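Local coordinates for D-2-hydroxyacid dehydrogensase protein (Ketogulonicigenium vulgare, PDB 4LSW) that probably catalyses the NAD(P)-dependent interconversion of D-2-hydroxyacids and 2-oxoacids, at residues A[17-22]-A[296-301]; A[92-97]-A[308-313]; A[113-118]-A[275-280]; A[242-247]-A[271-276]. All coordinates share one frame; numbering follows the deposited sequence.

Interaction 1: residues A[17-22]-A[296-301]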
loop_
_atom_site.group_PDB
_atom_site.type_symbol
_atom_site.label_atom_id
_atom_site.label_comp_id
_atom_site.label_asym_id
_atom_site.label_seq_id
_atom_site.Cartn_x
_atom_site.Cartn_y
_atom_site.Cartn_z
ATOM N N GLN A 17 -4.652 -11.875 -17.439
ATOM C CA GLN A 17 -5.902 -12.476 -17.896
ATOM C C GLN A 17 -5.665 -13.523 -18.982
ATOM O O GLN A 17 -6.215 -14.629 -18.928
ATOM C CB GLN A 17 -6.860 -11.408 -18.401
ATOM C CG GLN A 17 -8.283 -11.898 -18.553
ATOM C CD GLN A 17 -8.930 -12.162 -17.223
ATOM O OE1 GLN A 17 -9.045 -11.259 -16.393
ATOM N NE2 GLN A 17 -9.350 -13.400 -16.999
ATOM N N GLU A 18 -4.830 -13.188 -19.957
ATOM C CA GLU A 18 -4.557 -14.129 -21.038
ATOM C C GLU A 18 -3.998 -15.472 -20.547
ATOM O O GLU A 18 -4.546 -16.517 -20.892
ATOM C CB GLU A 18 -3.675 -13.485 -22.118
ATOM C CG GLU A 18 -4.364 -12.340 -22.846
ATOM C CD GLU A 18 -3.396 -11.454 -23.602
ATOM O OE1 GLU A 18 -2.407 -11.983 -24.151
ATOM O OE2 GLU A 18 -3.628 -10.227 -23.641
ATOM N N PRO A 19 -2.929 -15.467 -19.716
ATOM C CA PRO A 19 -2.450 -16.792 -19.288
ATOM C C PRO A 19 -3.377 -17.500 -18.302
ATOM O O PRO A 19 -3.368 -18.732 -18.223
ATOM C CB PRO A 19 -1.097 -16.493 -18.628
ATOM C CG PRO A 19 -1.120 -15.044 -18.321
ATOM C CD PRO A 19 -1.971 -14.402 -19.362
ATOM N N LEU A 20 -4.162 -16.735 -17.555
ATOM C CA LEU A 20 -5.175 -17.338 -16.694
ATOM C C LEU A 20 -6.213 -18.090 -17.522
ATOM O O LEU A 20 -6.545 -19.242 -17.220
ATOM C CB LEU A 20 -5.854 -16.279 -15.816
ATOM C CG LEU A 20 -5.123 -15.862 -14.536
ATOM C CD1 LEU A 20 -5.732 -14.597 -13.959
ATOM C CD2 LEU A 20 -5.177 -16.988 -13.524
ATOM N N ASP A 21 -6.721 -17.436 -18.567
ATOM C CA ASP A 21 -7.740 -18.042 -19.425
ATOM C C ASP A 21 -7.199 -19.217 -20.222
ATOM O O ASP A 21 -7.948 -20.122 -20.580
ATOM C CB ASP A 21 -8.352 -17.000 -20.360
ATOM C CG ASP A 21 -9.423 -16.172 -19.678
ATOM O OD1 ASP A 21 -10.212 -16.750 -18.896
ATOM O OD2 ASP A 21 -9.471 -14.953 -19.921
ATOM N N ALA A 22 -5.894 -19.214 -20.476
ATOM C CA ALA A 22 -5.262 -20.301 -21.226
ATOM C C ALA A 22 -5.119 -21.580 -20.403
ATOM O O ALA A 22 -5.179 -22.689 -20.944
ATOM C CB ALA A 22 -3.907 -19.862 -21.759
ATOM N N LEU A 296 2.953 -13.819 -9.612
ATOM C CA LEU A 296 2.928 -14.519 -8.334
ATOM C C LEU A 296 1.548 -15.110 -8.052
ATOM O O LEU A 296 1.432 -16.246 -7.584
ATOM C CB LEU A 296 3.355 -13.560 -7.221
ATOM C CG LEU A 296 3.573 -14.147 -5.828
ATOM C CD1 LEU A 296 4.388 -15.434 -5.895
ATOM C CD2 LEU A 296 4.261 -13.106 -4.940
ATOM N N LEU A 297 0.510 -14.330 -8.327
ATOM C CA LEU A 297 -0.853 -14.833 -8.235
ATOM C C LEU A 297 -0.989 -16.078 -9.106
ATOM O O LEU A 297 -1.454 -17.123 -8.653
ATOM C CB LEU A 297 -1.840 -13.769 -8.703
ATOM C CG LEU A 297 -3.281 -14.259 -8.861
ATOM C CD1 LEU A 297 -4.068 -14.133 -7.561
ATOM C CD2 LEU A 297 -3.970 -13.497 -9.976
ATOM N N ARG A 298 -0.558 -15.973 -10.355
ATOM C CA ARG A 298 -0.694 -17.105 -11.254
ATOM C C ARG A 298 0.178 -18.286 -10.820
ATOM O O ARG A 298 -0.256 -19.437 -10.897
ATOM C CB ARG A 298 -0.403 -16.680 -12.690
ATOM C CG ARG A 298 -1.430 -15.698 -13.222
ATOM C CD ARG A 298 -1.183 -15.352 -14.680
ATOM N NE ARG A 298 -0.132 -14.352 -14.879
ATOM C CZ ARG A 298 1.061 -14.607 -15.408
ATOM N NH1 ARG A 298 1.377 -15.839 -15.782
ATOM N NH2 ARG A 298 1.937 -13.624 -15.573
ATOM N N ASP A 299 1.392 -18.017 -10.341
ATOM C CA ASP A 299 2.271 -19.110 -9.929
ATOM C C ASP A 299 1.719 -19.896 -8.737
ATOM O O ASP A 299 1.919 -21.103 -8.640
ATOM C CB ASP A 299 3.695 -18.616 -9.639
ATOM C CG ASP A 299 4.440 -18.197 -10.894
ATOM O OD1 ASP A 299 3.993 -18.542 -12.008
ATOM O OD2 ASP A 299 5.486 -17.526 -10.759
ATOM N N ASN A 300 1.012 -19.213 -7.839
ATOM C CA ASN A 300 0.353 -19.896 -6.734
ATOM C C ASN A 300 -0.746 -20.821 -7.227
ATOM O O ASN A 300 -0.855 -21.955 -6.764
ATOM C CB ASN A 300 -0.207 -18.898 -5.712
ATOM C CG ASN A 300 0.855 -18.377 -4.765
ATOM O OD1 ASN A 300 1.355 -19.110 -3.913
ATOM N ND2 ASN A 300 1.200 -17.105 -4.905
ATOM N N LEU A 301 -1.554 -20.332 -8.166
ATOM C CA LEU A 301 -2.618 -21.154 -8.730
ATOM C C LEU A 301 -2.034 -22.364 -9.465
ATOM O O LEU A 301 -2.504 -23.495 -9.296
ATOM C CB LEU A 301 -3.517 -20.321 -9.650
ATOM C CG LEU A 301 -4.407 -19.296 -8.941
ATOM C CD1 LEU A 301 -4.954 -18.285 -9.937
ATOM C CD2 LEU A 301 -5.546 -20.003 -8.199
#
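P19 and R298 meet across two nearly parallel helices, whose segment axes come within 10.8 Å with only 12° between their directions. The proline meets the guanidinium through one corner of its ring, CG. P19 CG stands 3.4 Å above one face of the R298 group, offset toward its rim, and touches NE at 3.6 Å. The chain of R298 bends at chi3 (-80°), which turns NE out of the line of the methylenes. That same NE forms a salt bridge with D16, one turn before L20, so the charged group is tied to the N-terminal helix while its face rests on the proline.

The apolar part is built on L20. Its CG packs against R298 CG at 3.9 Å, aliphatic carbon on aliphatic carbon. One methyl, CD2, meets L301 CD1 at 3.8 Å, the two side chains crossing at about a right angle; the other methyl, CD1, only just reaches L297 CD2 at 4.5 Å. L297 and L301 continue inward onto strand 70-74. Helix 14-23, near the start of the chain, and helix 287-306, near its end, thus lie side by side on the parallel strands of an alpha/beta domain, the N-terminal lobe typical of D-2-hydroxyacid dehydrogenases.

Interaction 2: residues A[92-97]-A[308-313]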
loop_
_atom_site.group_PDB
_atom_site.type_symbol
_atom_site.label_atom_id
_atom_site.label_comp_id
_atom_site.label_asym_id
_atom_site.label_seq_id
_atom_site.Cartn_x
_atom_site.Cartn_y
_atom_site.Cartn_z
ATOM N N GLN A 92 -7.309 -22.861 1.851
ATOM C CA GLN A 92 -6.029 -22.173 1.951
ATOM C C GLN A 92 -6.083 -20.827 1.228
ATOM O O GLN A 92 -6.905 -20.630 0.338
ATOM C CB GLN A 92 -4.922 -23.057 1.378
ATOM C CG GLN A 92 -4.763 -24.377 2.135
ATOM C CD GLN A 92 -3.826 -25.343 1.437
ATOM O OE1 GLN A 92 -2.605 -25.202 1.507
ATOM N NE2 GLN A 92 -4.395 -26.331 0.751
ATOM N N VAL A 93 -5.217 -19.897 1.630
ATOM C CA VAL A 93 -5.202 -18.554 1.051
ATOM C C VAL A 93 -3.763 -18.151 0.715
ATOM O O VAL A 93 -2.855 -18.457 1.480
ATOM C CB VAL A 93 -5.837 -17.520 2.011
ATOM C CG1 VAL A 93 -5.905 -16.140 1.364
ATOM C CG2 VAL A 93 -7.236 -17.956 2.453
ATOM N N THR A 94 -3.559 -17.504 -0.435
ATOM C CA THR A 94 -2.244 -16.951 -0.790
ATOM C C THR A 94 -2.379 -15.464 -1.110
ATOM O O THR A 94 -3.461 -14.997 -1.463
ATOM C CB THR A 94 -1.604 -17.661 -2.019
ATOM O OG1 THR A 94 -2.410 -17.438 -3.182
ATOM C CG2 THR A 94 -1.441 -19.156 -1.776
ATOM N N ASN A 95 -1.279 -14.723 -0.986
ATOM C CA ASN A 95 -1.257 -13.327 -1.422
ATOM C C ASN A 95 -0.051 -13.077 -2.327
ATOM O O ASN A 95 0.572 -14.032 -2.813
ATOM C CB ASN A 95 -1.267 -12.362 -0.224
ATOM C CG ASN A 95 -0.007 -12.455 0.622
ATOM O OD1 ASN A 95 0.716 -13.447 0.585
ATOM N ND2 ASN A 95 0.250 -11.409 1.402
ATOM N N THR A 96 0.278 -11.806 -2.569
ATOM C CA THR A 96 1.463 -11.478 -3.378
ATOM C C THR A 96 2.387 -10.472 -2.683
ATOM O O THR A 96 2.395 -9.289 -3.034
ATOM C CB THR A 96 1.083 -10.959 -4.773
ATOM O OG1 THR A 96 0.403 -9.706 -4.665
ATOM C CG2 THR A 96 0.183 -11.962 -5.489
ATOM N N PRO A 97 3.168 -10.949 -1.706
ATOM C CA PRO A 97 4.051 -10.094 -0.904
ATOM C C PRO A 97 5.408 -9.866 -1.553
ATOM O O PRO A 97 5.760 -10.562 -2.509
ATOM C CB PRO A 97 4.249 -10.922 0.359
ATOM C CG PRO A 97 4.232 -12.332 -0.128
ATOM C CD PRO A 97 3.254 -12.361 -1.289
ATOM N N SER A 308 1.973 -29.040 -6.133
ATOM C CA SER A 308 3.234 -28.527 -5.610
ATOM C C SER A 308 2.966 -27.566 -4.454
ATOM O O SER A 308 1.832 -27.122 -4.277
ATOM C CB SER A 308 4.017 -27.828 -6.721
ATOM O OG SER A 308 4.458 -28.756 -7.688
ATOM N N PRO A 309 4.002 -27.247 -3.658
ATOM C CA PRO A 309 3.752 -26.339 -2.535
ATOM C C PRO A 309 3.341 -24.955 -3.014
ATOM O O PRO A 309 3.814 -24.503 -4.057
ATOM C CB PRO A 309 5.119 -26.240 -1.850
ATOM C CG PRO A 309 5.868 -27.449 -2.285
ATOM C CD PRO A 309 5.398 -27.729 -3.677
ATOM N N LEU A 310 2.474 -24.296 -2.255
ATOM C CA LEU A 310 2.116 -22.909 -2.524
ATOM C C LEU A 310 3.334 -22.011 -2.311
ATOM O O LEU A 310 4.148 -22.268 -1.418
ATOM C CB LEU A 310 0.968 -22.478 -1.610
ATOM C CG LEU A 310 -0.351 -23.224 -1.796
ATOM C CD1 LEU A 310 -1.367 -22.781 -0.762
ATOM C CD2 LEU A 310 -0.892 -23.029 -3.212
ATOM N N LEU A 311 3.465 -20.965 -3.124
ATOM C CA LEU A 311 4.619 -20.075 -3.023
ATOM C C LEU A 311 4.508 -19.143 -1.826
ATOM O O LEU A 311 5.440 -19.024 -1.025
ATOM C CB LEU A 311 4.778 -19.238 -4.298
ATOM C CG LEU A 311 5.390 -19.893 -5.549
ATOM C CD1 LEU A 311 4.396 -20.800 -6.259
ATOM C CD2 LEU A 311 5.923 -18.840 -6.506
ATOM N N THR A 312 3.360 -18.478 -1.714
ATOM C CA THR A 312 3.159 -17.461 -0.691
ATOM C C THR A 312 1.842 -17.623 0.078
ATOM O O THR A 312 0.960 -16.763 0.006
ATOM C CB THR A 312 3.239 -16.048 -1.299
ATOM O OG1 THR A 312 2.418 -15.979 -2.469
ATOM C CG2 THR A 312 4.674 -15.716 -1.701
ATOM N N PRO A 313 1.711 -18.724 0.838
ATOM C CA PRO A 313 0.484 -18.911 1.617
ATOM C C PRO A 313 0.384 -17.968 2.805
ATOM O O PRO A 313 1.407 -17.576 3.382
ATOM C CB PRO A 313 0.617 -20.340 2.137
ATOM C CG PRO A 313 2.095 -20.558 2.234
ATOM C CD PRO A 313 2.691 -19.802 1.075
#
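T312 grips N95 through two different oxygens. Its carbonyl O accepts the backbone N-H of N95 at 3.2 Å. Its hydroxyl works in the opposite sense: OG1 donates to N95 O at 2.7 Å, approaching tilted 31° from the carbonyl plane. The first torsion of T312 (chi1 49°) holds OG1 between its own N and carbonyl carbon, and leaves CG2 anti to the carbonyl carbon. CG2 meets the ring of P97 tip to tip, 3.7 Å from CD. OG1 also takes a hydrogen bond from N300 on helix 287-306, so this hydroxyl both donates and accepts.

T94 has its methyl anti to the carbonyl carbon, and CG2 touches L310 CD1 at 3.8 Å, the side chains crossing at about a right angle. Its OG1 pairs instead with S72 on the neighbouring strand. L310 CD1 also lies 3.5 Å from Q92 OE1, where the glutamine and leucine side chains cross. N95 OD1 is 3.4 Å from T312 O; these are two acceptors and do not bond, while ND2 of N95 goes to V76 O.

T94 and P313 form an antiparallel, non-hydrogen-bonded pair that begins the junction of strand 92-94 with the edge strand 313-315. P313 CA makes a C-H...O contact with V93 O. The flanking backbone bonds, N95 to T312 and V93 with V314, close the bridge, so the proline's lack of an N-H costs nothing at this position, and the T312 hydroxyl adds a side-chain bond to N95 O beyond the backbone ladder.

Interaction 3: residues A[113-118]-A[275-280]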
loop_
_atom_site.group_PDB
_atom_site.type_symbol
_atom_site.label_atom_id
_atom_site.label_comp_id
_atom_site.label_asym_id
_atom_site.label_seq_id
_atom_site.Cartn_x
_atom_site.Cartn_y
_atom_site.Cartn_z
ATOM N N LEU A 113 11.398 14.255 -1.524
ATOM C CA LEU A 113 12.263 15.136 -2.291
ATOM C C LEU A 113 11.455 16.148 -3.095
ATOM O O LEU A 113 11.777 17.333 -3.113
ATOM C CB LEU A 113 13.158 14.318 -3.229
ATOM C CG LEU A 113 14.290 13.545 -2.546
ATOM C CD1 LEU A 113 14.729 12.409 -3.451
ATOM C CD2 LEU A 113 15.444 14.490 -2.267
ATOM N N ALA A 114 10.407 15.672 -3.760
ATOM C CA ALA A 114 9.577 16.543 -4.587
ATOM C C ALA A 114 8.899 17.648 -3.780
ATOM O O ALA A 114 8.845 18.788 -4.224
ATOM C CB ALA A 114 8.546 15.732 -5.357
ATOM N N GLN A 115 8.392 17.314 -2.595
ATOM C CA GLN A 115 7.745 18.312 -1.761
ATOM C C GLN A 115 8.767 19.262 -1.161
ATOM O O GLN A 115 8.595 20.484 -1.201
ATOM C CB GLN A 115 6.921 17.639 -0.659
ATOM C CG GLN A 115 6.134 18.628 0.194
ATOM C CD GLN A 115 5.198 19.503 -0.614
ATOM O OE1 GLN A 115 4.642 19.075 -1.629
ATOM N NE2 GLN A 115 5.024 20.741 -0.171
ATOM N N SER A 116 9.854 18.714 -0.620
ATOM C CA SER A 116 10.856 19.558 0.012
ATOM C C SER A 116 11.490 20.551 -0.963
ATOM O O SER A 116 11.724 21.709 -0.616
ATOM C CB SER A 116 11.929 18.715 0.690
ATOM O OG SER A 116 12.633 19.499 1.633
ATOM N N ARG A 117 11.768 20.094 -2.181
ATOM C CA ARG A 117 12.433 20.946 -3.172
ATOM C C ARG A 117 11.453 21.644 -4.117
ATOM O O ARG A 117 11.882 22.307 -5.067
ATOM C CB ARG A 117 13.459 20.131 -3.974
ATOM C CG ARG A 117 14.562 19.503 -3.107
ATOM C CD ARG A 117 15.408 20.577 -2.419
ATOM N NE ARG A 117 16.038 21.425 -3.425
ATOM C CZ ARG A 117 17.219 21.162 -3.976
ATOM N NH1 ARG A 117 17.909 20.098 -3.585
ATOM N NH2 ARG A 117 17.721 21.962 -4.912
ATOM N N GLY A 118 10.151 21.523 -3.833
ATOM C CA GLY A 118 9.109 22.181 -4.610
ATOM C C GLY A 118 9.139 21.872 -6.096
ATOM O O GLY A 118 8.984 22.764 -6.933
ATOM N N ASN A 275 0.411 23.247 0.878
ATOM C CA ASN A 275 1.571 22.486 1.339
ATOM C C ASN A 275 1.341 20.979 1.298
ATOM O O ASN A 275 1.815 20.240 2.170
ATOM C CB ASN A 275 1.903 22.900 2.769
ATOM C CG ASN A 275 0.674 22.909 3.661
ATOM O OD1 ASN A 275 -0.454 22.790 3.180
ATOM N ND2 ASN A 275 0.885 23.052 4.962
ATOM N N VAL A 276 0.618 20.521 0.284
ATOM C CA VAL A 276 0.286 19.109 0.163
ATOM C C VAL A 276 0.603 18.586 -1.234
ATOM O O VAL A 276 0.128 19.130 -2.236
ATOM C CB VAL A 276 -1.206 18.845 0.456
ATOM C CG1 VAL A 276 -1.534 17.394 0.200
ATOM C CG2 VAL A 276 -1.545 19.191 1.884
ATOM N N LEU A 277 1.423 17.541 -1.291
ATOM C CA LEU A 277 1.667 16.819 -2.537
ATOM C C LEU A 277 0.701 15.647 -2.642
ATOM O O LEU A 277 0.700 14.759 -1.787
ATOM C CB LEU A 277 3.103 16.291 -2.578
ATOM C CG LEU A 277 3.462 15.529 -3.853
ATOM C CD1 LEU A 277 3.601 16.521 -4.958
ATOM C CD2 LEU A 277 4.750 14.719 -3.679
ATOM N N LEU A 278 -0.124 15.634 -3.687
ATOM C CA LEU A 278 -1.080 14.556 -3.886
ATOM C C LEU A 278 -0.549 13.518 -4.887
ATOM O O LEU A 278 -0.040 13.893 -5.942
ATOM C CB LEU A 278 -2.394 15.135 -4.421
ATOM C CG LEU A 278 -3.074 16.242 -3.624
ATOM C CD1 LEU A 278 -4.169 16.895 -4.483
ATOM C CD2 LEU A 278 -3.651 15.680 -2.342
ATOM N N GLN A 279 -0.693 12.236 -4.568
ATOM C CA GLN A 279 -0.416 11.157 -5.528
ATOM C C GLN A 279 -1.547 10.124 -5.518
ATOM O O GLN A 279 -2.097 9.806 -4.460
ATOM C CB GLN A 279 0.925 10.478 -5.217
ATOM C CG GLN A 279 2.130 11.394 -5.291
ATOM C CD GLN A 279 2.612 11.657 -6.714
ATOM O OE1 GLN A 279 3.352 10.856 -7.295
ATOM N NE2 GLN A 279 2.202 12.789 -7.278
ATOM N N PRO A 280 -1.898 9.584 -6.701
ATOM C CA PRO A 280 -3.095 8.737 -6.827
ATOM C C PRO A 280 -2.892 7.260 -6.463
ATOM O O PRO A 280 -3.179 6.368 -7.271
ATOM C CB PRO A 280 -3.447 8.881 -8.310
ATOM C CG PRO A 280 -2.103 9.012 -8.971
ATOM C CD PRO A 280 -1.292 9.876 -8.011
#
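Q115 brings an amide to L277 without making a hydrogen bond across the contact: its OE1 lies against L277 CB at 3.3 Å, an oxygen set on an aliphatic carbon. The backbone N of L277 is near too, at 3.6 Å from OE1, but that amide belongs to a sheet whose strands bond L277 to A255 and L257. CG of Q115 is anti to the backbone N (chi1 -176°), and the bend at chi2 (57°) places CD on the side of the strand where OE1 reaches L277. NE2 stays about 4.0 Å from N275 C, a van der Waals approach. Q115 and L277 slide past each other in opposite directions.

In the fold, this places the end of helix 101-116 over strand 276-278, an outermost strand of the parallel sheet of the Rossmann-type nucleotide-binding domain. The helix closes there in a Schellman motif, with G118 at positive phi as its C-prime residue and its N bonded to Q115 O at 3.2 Å. Beside the amide the contact turns apolar: A114 CB faces L277 CD2 at 4.3 Å, a loose touch. L277 also reaches M111, one turn before A114 and Q115 on helix 101-116, and A256 on the adjoining strand 254-257.

Interaction 4: residues A[242-247]-A[271-276]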
loop_
_atom_site.group_PDB
_atom_site.type_symbol
_atom_site.label_atom_id
_atom_site.label_comp_id
_atom_site.label_asym_id
_atom_site.label_seq_id
_atom_site.Cartn_x
_atom_site.Cartn_y
_atom_site.Cartn_z
ATOM N N ALA A 242 -7.442 15.767 11.940
ATOM C CA ALA A 242 -6.333 16.379 12.662
ATOM C C ALA A 242 -5.256 16.849 11.686
ATOM O O ALA A 242 -4.639 17.893 11.904
ATOM C CB ALA A 242 -5.743 15.416 13.654
ATOM N N LEU A 243 -5.035 16.070 10.625
ATOM C CA LEU A 243 -4.002 16.390 9.645
ATOM C C LEU A 243 -4.371 17.653 8.871
ATOM O O LEU A 243 -3.561 18.571 8.722
ATOM C CB LEU A 243 -3.800 15.210 8.690
ATOM C CG LEU A 243 -2.802 15.410 7.541
ATOM C CD1 LEU A 243 -1.462 15.836 8.094
ATOM C CD2 LEU A 243 -2.664 14.130 6.742
ATOM N N ILE A 244 -5.622 17.722 8.417
ATOM C CA ILE A 244 -6.073 18.876 7.662
ATOM C C ILE A 244 -6.031 20.157 8.499
ATOM O O ILE A 244 -5.542 21.186 8.045
ATOM C CB ILE A 244 -7.477 18.626 7.080
ATOM C CG1 ILE A 244 -7.377 17.560 5.983
ATOM C CG2 ILE A 244 -8.047 19.900 6.498
ATOM C CD1 ILE A 244 -8.706 16.966 5.568
ATOM N N ALA A 245 -6.521 20.086 9.736
ATOM C CA ALA A 245 -6.499 21.250 10.610
ATOM C C ALA A 245 -5.077 21.735 10.887
ATOM O O ALA A 245 -4.813 22.935 10.914
ATOM C CB ALA A 245 -7.215 20.946 11.913
ATOM N N ALA A 246 -4.161 20.793 11.089
ATOM C CA ALA A 246 -2.778 21.157 11.380
ATOM C C ALA A 246 -2.087 21.789 10.169
ATOM O O ALA A 246 -1.323 22.741 10.319
ATOM C CB ALA A 246 -2.004 19.961 11.874
ATOM N N LEU A 247 -2.356 21.266 8.980
ATOM C CA LEU A 247 -1.802 21.861 7.763
ATOM C C LEU A 247 -2.360 23.259 7.528
ATOM O O LEU A 247 -1.626 24.170 7.145
ATOM C CB LEU A 247 -2.057 20.968 6.548
ATOM C CG LEU A 247 -1.227 19.686 6.528
ATOM C CD1 LEU A 247 -1.834 18.636 5.621
ATOM C CD2 LEU A 247 0.195 20.000 6.086
ATOM N N ARG A 271 -7.043 19.513 -1.484
ATOM C CA ARG A 271 -6.772 20.229 -2.722
ATOM C C ARG A 271 -6.568 21.725 -2.458
ATOM O O ARG A 271 -5.860 22.405 -3.203
ATOM C CB ARG A 271 -7.933 20.003 -3.703
ATOM C CG ARG A 271 -7.643 20.306 -5.158
ATOM C CD ARG A 271 -8.853 19.975 -6.038
ATOM N NE ARG A 271 -8.861 18.591 -6.511
ATOM C CZ ARG A 271 -9.695 17.647 -6.083
ATOM N NH1 ARG A 271 -10.614 17.927 -5.168
ATOM N NH2 ARG A 271 -9.619 16.420 -6.578
ATOM N N ASP A 272 -7.181 22.221 -1.383
ATOM C CA ASP A 272 -7.142 23.645 -1.037
ATOM C C ASP A 272 -5.868 24.075 -0.305
ATOM O O ASP A 272 -5.543 25.261 -0.250
ATOM C CB ASP A 272 -8.357 24.011 -0.172
ATOM C CG ASP A 272 -9.679 23.686 -0.845
ATOM O OD1 ASP A 272 -9.749 23.768 -2.088
ATOM O OD2 ASP A 272 -10.640 23.344 -0.126
ATOM N N LEU A 273 -5.156 23.112 0.267
ATOM C CA LEU A 273 -3.957 23.413 1.041
ATOM C C LEU A 273 -2.754 23.654 0.124
ATOM O O LEU A 273 -2.614 22.990 -0.899
ATOM C CB LEU A 273 -3.685 22.282 2.036
ATOM C CG LEU A 273 -4.807 22.049 3.054
ATOM C CD1 LEU A 273 -4.768 20.634 3.623
ATOM C CD2 LEU A 273 -4.719 23.083 4.167
ATOM N N PRO A 274 -1.899 24.627 0.476
ATOM C CA PRO A 274 -0.747 25.001 -0.353
ATOM C C PRO A 274 0.499 24.157 -0.087
ATOM O O PRO A 274 1.515 24.339 -0.767
ATOM C CB PRO A 274 -0.476 26.442 0.077
ATOM C CG PRO A 274 -0.887 26.475 1.512
ATOM C CD PRO A 274 -2.055 25.523 1.639
ATOM N N ASN A 275 0.411 23.247 0.878
ATOM C CA ASN A 275 1.571 22.486 1.339
ATOM C C ASN A 275 1.341 20.979 1.298
ATOM O O ASN A 275 1.815 20.240 2.170
ATOM C CB ASN A 275 1.903 22.900 2.769
ATOM C CG ASN A 275 0.674 22.909 3.661
ATOM O OD1 ASN A 275 -0.454 22.790 3.180
ATOM N ND2 ASN A 275 0.885 23.052 4.962
ATOM N N VAL A 276 0.618 20.521 0.284
ATOM C CA VAL A 276 0.286 19.109 0.163
ATOM C C VAL A 276 0.603 18.586 -1.234
ATOM O O VAL A 276 0.128 19.130 -2.236
ATOM C CB VAL A 276 -1.206 18.845 0.456
ATOM C CG1 VAL A 276 -1.534 17.394 0.200
ATOM C CG2 VAL A 276 -1.545 19.191 1.884
#
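Helix 240-249 and the turn leading into strand 276-278 pack together at the edge of the Rossmann-type domain, where the chain runs from one crossover helix through strand 254-257 to the last strand of the parallel sheet. L247 carries the contact, and L273 and N275 of the turn and V276 at the start of the strand gather round it. CD1 of L247 meets V276 CG2 at 3.8 Å, the two side chains crossing at about a right angle. L273 packs on the base of the side chain: its CD1 lies 4.0 Å from L247 CB, again at about a right angle. The same L273 CD1 reaches I244 CG2 at 4.4 Å, one turn back on the helix, so this leucine spans two helical positions.

N275 supplies the polar neighbour. ND2 sits 3.3 Å from L247 CD2, and CG lies 3.8 Å from the same methyl, the side chains crossing obliquely. With chi1 at 48° its CG stands between its own N and carbonyl carbon, and ND2 donates to G253 O in the loop that follows the helix. L247 is further covered by A255 of strand 254-257.

The chemistry is therefore almost wholly dispersive. The amide nitrogen beside the methyl has a partner in G253 O, so a polar group can border the leucine while satisfied by the helix-to-strand loop.

The four contacts fall into two pairs, one in each lobe, on opposite sides of the chain's centre. Interactions 1 and 2 have centres 13 Å apart and touch through N300 of helix 287-306: its ND2 lies 2.9 Å from T312 OG1. Interactions 3 and 4, with centres 12 Å apart, share N275 and V276, so the start of strand 276-278 meets helix 101-116 in one and helix 240-249 in the other. The pairs do not touch: the nearest atoms of interactions 2 and 3 are about 17 Å apart. In this family the active site and coenzyme site lie in the cleft between lobes. Interactions 3 and 4 are nested along the chain inside the loops closed by interactions 1 and 2.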